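Side-chain contacts in 457aa long hypothetical protein (Pyrococcus horikoshii, PDB 2CSU), which is of unknown function but combines a CoA-binding domain of the Rossmann type with two domains of the succinyl-CoA ligase family: residues 21-26 with 141-146; 4-9 with 176-181. One frame throughout, in Å; residues are numbered along the deposited sequence.

Contact 1 of 2, residues 21-26 with 141-146; sequences KKLGYE and ATFITV
Glu-26, in the first turn of helix 23-31, comes so close to Phe-143, in the loop after strand 139-142, that their CA atoms are 4.7 Å apart, although no hydrogen bond joins the two backbones. Beside this approach, Glu-26 CB rests 3.7 Å from Phe-143 CB, methylene against methylene. The Glu-26 chain then bends at chi2 (-59°), and its carboxylate turns to Lys-29, one helical turn ahead, in a salt bridge through OE1. Glutamate suits the place because its aliphatic root can pack while its charged end finds a partner on its own helix.

Leu-23 adds the contact with the ring itself. Its CD2 methyl sits over one face of the Phe-143 ring, 4.0 Å from the centroid and 16° off the ring normal, a CH-pi contact displaced toward the rim, with CD1 the nearest ring atom. The two side chains run side by side and point the same way. The phenylalanine adopts a chi1 of 56°, with CG between its own N and carbonyl carbon, and this swings the ring alongside the leucine. Val-27 of the same helix and the loop residues Ile-95 and Val-130 also touch the ring, while Phe-381 of the second subunit meets it edge-to-face. The carbonyl oxygens of Thr-142 and Glu-26 merely pass each other; Asn-30 ND2 donates a hydrogen bond to the former.

The side-chain contact is therefore apolar, made by shape and dispersion, while the Glu-26 carboxylate and Thr-142 O have partners outside the two segments. A broad aromatic ring fits here because it can meet the helix and the second subunit at once.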
loop_
_atom_site.group_PDB
_atom_site.type_symbol
_atom_site.label_atom_id
_atom_site.label_comp_id
_atom_site.label_asym_id
_atom_site.label_seq_id
_atom_site.Cartn_x
_atom_site.Cartn_y
_atom_site.Cartn_z
ATOM N N LYS A 21 -27.054 -12.684 11.936
ATOM C CA LYS A 21 -26.132 -12.293 12.996
ATOM C C LYS A 21 -25.225 -13.430 13.474
ATOM O O LYS A 21 -24.283 -13.190 14.230
ATOM C CB LYS A 21 -26.905 -11.733 14.199
ATOM C CG LYS A 21 -27.432 -10.311 14.024
ATOM C CD LYS A 21 -28.116 -9.826 15.307
ATOM C CE LYS A 21 -28.390 -8.324 15.296
ATOM N NZ LYS A 21 -29.317 -7.884 14.209
ATOM N N LYS A 22 -25.510 -14.655 13.037
ATOM C CA LYS A 22 -24.718 -15.817 13.433
ATOM C C LYS A 22 -23.714 -16.260 12.376
ATOM O O LYS A 22 -23.990 -16.208 11.172
ATOM C CB LYS A 22 -25.642 -16.981 13.809
ATOM C CG LYS A 22 -26.197 -16.828 15.213
ATOM C CD LYS A 22 -27.039 -17.997 15.661
ATOM C CE LYS A 22 -27.407 -17.827 17.135
ATOM N NZ LYS A 22 -28.525 -18.718 17.565
ATOM N N LEU A 23 -22.544 -16.693 12.842
ATOM C CA LEU A 23 -21.473 -17.116 11.952
ATOM C C LEU A 23 -21.909 -18.258 11.036
ATOM O O LEU A 23 -21.514 -18.316 9.867
ATOM C CB LEU A 23 -20.243 -17.528 12.778
ATOM C CG LEU A 23 -19.668 -16.479 13.735
ATOM C CD1 LEU A 23 -18.474 -17.052 14.496
ATOM C CD2 LEU A 23 -19.247 -15.263 12.955
ATOM N N GLY A 24 -22.724 -19.163 11.569
ATOM C CA GLY A 24 -23.213 -20.278 10.778
ATOM C C GLY A 24 -23.978 -19.825 9.545
ATOM O O GLY A 24 -24.044 -20.536 8.546
ATOM N N TYR A 25 -24.558 -18.633 9.622
ATOM C CA TYR A 25 -25.321 -18.062 8.510
ATOM C C TYR A 25 -24.389 -17.724 7.348
ATOM O O TYR A 25 -24.661 -18.070 6.201
ATOM C CB TYR A 25 -26.052 -16.795 8.982
ATOM C CG TYR A 25 -26.664 -15.969 7.871
ATOM C CD1 TYR A 25 -27.959 -16.221 7.408
ATOM C CD2 TYR A 25 -25.923 -14.972 7.239
ATOM C CE1 TYR A 25 -28.491 -15.504 6.342
ATOM C CE2 TYR A 25 -26.435 -14.254 6.176
ATOM C CZ TYR A 25 -27.720 -14.524 5.726
ATOM O OH TYR A 25 -28.216 -13.817 4.650
ATOM N N GLU A 26 -23.281 -17.050 7.653
ATOM C CA GLU A 26 -22.308 -16.659 6.637
ATOM C C GLU A 26 -21.597 -17.854 6.010
ATOM O O GLU A 26 -21.261 -17.844 4.825
ATOM C CB GLU A 26 -21.249 -15.728 7.241
ATOM C CG GLU A 26 -21.737 -14.379 7.742
ATOM C CD GLU A 26 -22.411 -13.545 6.664
ATOM O OE1 GLU A 26 -21.984 -13.617 5.485
ATOM O OE2 GLU A 26 -23.359 -12.798 7.007
ATOM N N ALA A 141 -15.289 -22.110 2.788
ATOM C CA ALA A 141 -15.805 -22.612 4.055
ATOM C C ALA A 141 -15.332 -21.652 5.159
ATOM O O ALA A 141 -14.529 -22.015 6.036
ATOM C CB ALA A 141 -15.272 -24.014 4.305
ATOM N N THR A 142 -15.843 -20.427 5.097
ATOM C CA THR A 142 -15.495 -19.374 6.040
ATOM C C THR A 142 -16.697 -18.461 6.261
ATOM O O THR A 142 -17.724 -18.599 5.580
ATOM C CB THR A 142 -14.344 -18.500 5.474
ATOM O OG1 THR A 142 -14.798 -17.772 4.323
ATOM C CG2 THR A 142 -13.195 -19.349 5.069
ATOM N N PHE A 143 -16.577 -17.529 7.211
ATOM C CA PHE A 143 -17.649 -16.578 7.445
ATOM C C PHE A 143 -17.236 -15.189 6.956
ATOM O O PHE A 143 -17.755 -14.173 7.407
ATOM C CB PHE A 143 -18.080 -16.561 8.920
ATOM C CG PHE A 143 -16.968 -16.284 9.893
ATOM C CD1 PHE A 143 -16.556 -14.979 10.151
ATOM C CD2 PHE A 143 -16.344 -17.326 10.558
ATOM C CE1 PHE A 143 -15.536 -14.723 11.064
ATOM C CE2 PHE A 143 -15.323 -17.087 11.474
ATOM C CZ PHE A 143 -14.916 -15.785 11.730
ATOM N N ILE A 144 -16.304 -15.156 6.012
ATOM C CA ILE A 144 -15.851 -13.894 5.423
ATOM C C ILE A 144 -15.859 -14.018 3.898
ATOM O O ILE A 144 -15.944 -15.116 3.363
ATOM C CB ILE A 144 -14.417 -13.495 5.904
ATOM C CG1 ILE A 144 -13.383 -14.490 5.386
ATOM C CG2 ILE A 144 -14.379 -13.412 7.437
ATOM C CD1 ILE A 144 -11.945 -14.040 5.655
ATOM N N THR A 145 -15.788 -12.899 3.191
ATOM C CA THR A 145 -15.811 -12.949 1.731
ATOM C C THR A 145 -14.608 -13.728 1.168
ATOM O O THR A 145 -13.517 -13.705 1.740
ATOM C CB THR A 145 -15.852 -11.510 1.133
ATOM O OG1 THR A 145 -16.118 -11.587 -0.270
ATOM C CG2 THR A 145 -14.532 -10.806 1.334
ATOM N N VAL A 146 -14.814 -14.420 0.050
ATOM C CA VAL A 146 -13.761 -15.217 -0.574
ATOM C C VAL A 146 -12.674 -14.347 -1.224
ATOM O O VAL A 146 -12.949 -13.292 -1.790
ATOM C CB VAL A 146 -14.362 -16.190 -1.650
ATOM C CG1 VAL A 146 -14.724 -15.421 -2.916
ATOM C CG2 VAL A 146 -13.383 -17.311 -1.961
#

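Contact 2 of 2, residues 4-9 with 176-181; sequences YFFNPK and FSKFIS
The Phe-6 ring has a neighbour on each face: CD of Lys-178 lies 3.9 Å above the plane on one, and CB of the preceding residue, Phe-5, lies on the opposite one, both displaced toward the rim. At the edge, near the ring plane, comes Ile-180, whose CG1 is 3.6 Å from Phe-6 CE1 and equally close to CZ. Helix 190-197 adds Tyr-196, whose ring meets that of Phe-6 with the planes only about 15° apart, and Leu-193, which packs against Ile-180.

Over its face Phe-6 receives methylenes, not a charge. Lys-178 CD stands 4.2 Å from the ring centroid, 20° off the normal, in a CH-pi contact, while CE continues past the root of the ring to 3.8 Å from Phe-6 CB. The lysine chain stays extended until chi4 (74°), where it bends, and NZ forms a salt bridge with Asp-203. A long aliphatic stem suits this place: it packs on the buried ring and still carries the ammonium group to an acid, a pairing that would offset the cost of burying the charge.

Ile-180 is two residues further along the strand, so it faces the same way as Lys-178, and both CB atoms are directed at the 4-9 loop. The side chains of Ile-180 and Phe-6 cross at about a right angle, CG1 and CD1 of the isoleucine meeting the CE1-CZ end of the ring. On the main chain, Phe-6 O accepts a hydrogen bond from Asn-134 ND2.

Alternate residues on one side of strand 175-181, in the flavodoxin-like domain, thus pack on a phenylalanine of the loop leading into strand 10-14, joining that domain to the Rossmann-type CoA-binding domain.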
loop_
_atom_site.group_PDB
_atom_site.type_symbol
_atom_site.label_atom_id
_atom_site.label_comp_id
_atom_site.label_asym_id
_atom_site.label_seq_id
_atom_site.Cartn_x
_atom_site.Cartn_y
_atom_site.Cartn_z
ATOM N N TYR A 4 -9.451 -33.874 1.043
ATOM C CA TYR A 4 -10.887 -33.746 1.254
ATOM C C TYR A 4 -11.239 -32.420 1.933
ATOM O O TYR A 4 -12.398 -32.067 2.103
ATOM C CB TYR A 4 -11.349 -34.915 2.125
ATOM C CG TYR A 4 -10.458 -35.045 3.308
ATOM C CD1 TYR A 4 -10.586 -34.156 4.373
ATOM C CD2 TYR A 4 -9.497 -36.054 3.364
ATOM C CE1 TYR A 4 -9.768 -34.281 5.487
ATOM C CE2 TYR A 4 -8.673 -36.174 4.474
ATOM C CZ TYR A 4 -8.803 -35.290 5.529
ATOM O OH TYR A 4 -7.991 -35.405 6.639
ATOM N N PHE A 5 -10.182 -31.696 2.348
ATOM C CA PHE A 5 -10.400 -30.401 2.979
ATOM C C PHE A 5 -10.691 -29.314 1.942
ATOM O O PHE A 5 -11.527 -28.442 2.135
ATOM C CB PHE A 5 -9.145 -30.041 3.772
ATOM C CG PHE A 5 -9.317 -30.446 5.207
ATOM C CD1 PHE A 5 -10.392 -29.951 5.935
ATOM C CD2 PHE A 5 -8.401 -31.299 5.801
ATOM C CE1 PHE A 5 -10.549 -30.315 7.264
ATOM C CE2 PHE A 5 -8.568 -31.662 7.135
ATOM C CZ PHE A 5 -9.640 -31.173 7.871
ATOM N N PHE A 6 -9.897 -29.401 0.857
ATOM C CA PHE A 6 -9.965 -28.367 -0.172
ATOM C C PHE A 6 -10.716 -28.840 -1.420
ATOM O O PHE A 6 -11.064 -28.062 -2.299
ATOM C CB PHE A 6 -8.534 -27.974 -0.540
ATOM C CG PHE A 6 -7.784 -27.592 0.702
ATOM C CD1 PHE A 6 -7.991 -26.342 1.271
ATOM C CD2 PHE A 6 -6.901 -28.487 1.282
ATOM C CE1 PHE A 6 -7.315 -25.990 2.430
ATOM C CE2 PHE A 6 -6.226 -28.128 2.447
ATOM C CZ PHE A 6 -6.432 -26.881 3.026
ATOM N N ASN A 7 -11.031 -30.122 -1.533
ATOM C CA ASN A 7 -11.788 -30.635 -2.667
ATOM C C ASN A 7 -12.803 -31.662 -2.156
ATOM O O ASN A 7 -12.814 -32.819 -2.585
ATOM C CB ASN A 7 -10.824 -31.251 -3.692
ATOM C CG ASN A 7 -10.092 -30.182 -4.510
ATOM O OD1 ASN A 7 -10.730 -29.363 -5.175
ATOM N ND2 ASN A 7 -8.753 -30.184 -4.460
ATOM N N PRO A 8 -13.674 -31.242 -1.219
ATOM C CA PRO A 8 -14.693 -32.126 -0.640
ATOM C C PRO A 8 -15.836 -32.461 -1.600
ATOM O O PRO A 8 -16.225 -31.638 -2.430
ATOM C CB PRO A 8 -15.172 -31.346 0.579
ATOM C CG PRO A 8 -15.057 -29.918 0.115
ATOM C CD PRO A 8 -13.736 -29.896 -0.616
ATOM N N LYS A 9 -16.357 -33.678 -1.473
ATOM C CA LYS A 9 -17.448 -34.160 -2.308
ATOM C C LYS A 9 -18.790 -33.992 -1.613
ATOM O O LYS A 9 -19.842 -34.022 -2.258
ATOM C CB LYS A 9 -17.225 -35.633 -2.668
ATOM C CG LYS A 9 -15.783 -35.949 -3.051
ATOM C CD LYS A 9 -15.690 -37.192 -3.946
ATOM C CE LYS A 9 -15.316 -38.435 -3.160
ATOM N NZ LYS A 9 -15.815 -39.668 -3.841
ATOM N N PHE A 176 -5.465 -15.768 -3.792
ATOM C CA PHE A 176 -4.833 -16.935 -3.211
ATOM C C PHE A 176 -5.437 -18.167 -3.837
ATOM O O PHE A 176 -6.595 -18.152 -4.259
ATOM C CB PHE A 176 -5.103 -16.984 -1.706
ATOM C CG PHE A 176 -4.578 -15.801 -0.948
ATOM C CD1 PHE A 176 -3.212 -15.563 -0.858
ATOM C CD2 PHE A 176 -5.454 -14.951 -0.274
ATOM C CE1 PHE A 176 -2.724 -14.492 -0.097
ATOM C CE2 PHE A 176 -4.982 -13.888 0.482
ATOM C CZ PHE A 176 -3.615 -13.657 0.573
ATOM N N SER A 177 -4.652 -19.230 -3.901
ATOM C CA SER A 177 -5.146 -20.495 -4.413
ATOM C C SER A 177 -5.934 -21.082 -3.246
ATOM O O SER A 177 -7.114 -21.431 -3.372
ATOM C CB SER A 177 -3.970 -21.403 -4.775
ATOM O OG SER A 177 -2.916 -21.271 -3.829
ATOM N N LYS A 178 -5.283 -21.162 -2.086
ATOM C CA LYS A 178 -5.941 -21.699 -0.898
ATOM C C LYS A 178 -5.687 -20.808 0.307
ATOM O O LYS A 178 -4.689 -20.094 0.362
ATOM C CB LYS A 178 -5.447 -23.110 -0.596
ATOM C CG LYS A 178 -5.519 -24.065 -1.755
ATOM C CD LYS A 178 -5.078 -25.455 -1.340
ATOM C CE LYS A 178 -5.527 -26.510 -2.339
ATOM N NZ LYS A 178 -4.746 -26.506 -3.610
ATOM N N PHE A 179 -6.616 -20.848 1.254
ATOM C CA PHE A 179 -6.540 -20.074 2.485
ATOM C C PHE A 179 -6.876 -20.939 3.696
ATOM O O PHE A 179 -7.879 -21.643 3.741
ATOM C CB PHE A 179 -7.523 -18.905 2.385
ATOM C CG PHE A 179 -7.628 -18.209 3.712
ATOM C CD1 PHE A 179 -6.727 -17.201 4.035
ATOM C CD2 PHE A 179 -8.632 -18.560 4.601
ATOM C CE1 PHE A 179 -6.837 -16.542 5.251
ATOM C CE2 PHE A 179 -8.735 -17.892 5.818
ATOM C CZ PHE A 179 -7.841 -16.881 6.148
ATOM N N ILE A 180 -5.971 -20.904 4.687
ATOM C CA ILE A 180 -6.185 -21.735 5.856
ATOM C C ILE A 180 -5.965 -20.972 7.158
ATOM O O ILE A 180 -4.853 -20.637 7.548
ATOM C CB ILE A 180 -5.223 -22.923 5.790
ATOM C CG1 ILE A 180 -5.491 -23.741 4.528
ATOM C CG2 ILE A 180 -5.445 -23.842 7.005
ATOM C CD1 ILE A 180 -4.505 -23.412 3.407
ATOM N N SER A 181 -7.092 -20.652 7.811
ATOM C CA SER A 181 -7.013 -20.230 9.199
ATOM C C SER A 181 -6.995 -21.461 10.111
ATOM O O SER A 181 -7.885 -22.298 10.083
ATOM C CB SER A 181 -8.236 -19.366 9.501
ATOM O OG SER A 181 -8.245 -19.051 10.891
#

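Overall arrangement
Both contacts reach the same mixed sheet, contact 2 on strand 175-181 and contact 1 at the end of, and just beyond, strand 139-142; in sequence contact 1 is nested within the loop that contact 2 closes. Their centres are about 16 Å apart and they do not touch. Each has a CH-pi contact across its segments to a phenylalanine ring and lacks a hydrogen bond between them. Their surroundings differ: contact 2 is buried, with its lysine charge paired to Asp-203 and no other chain touching it, whereas contact 1 is only partly buried. Accordingly, the ring of contact 1 also touches the second subunit, while that of contact 2 belongs to the chain's interior.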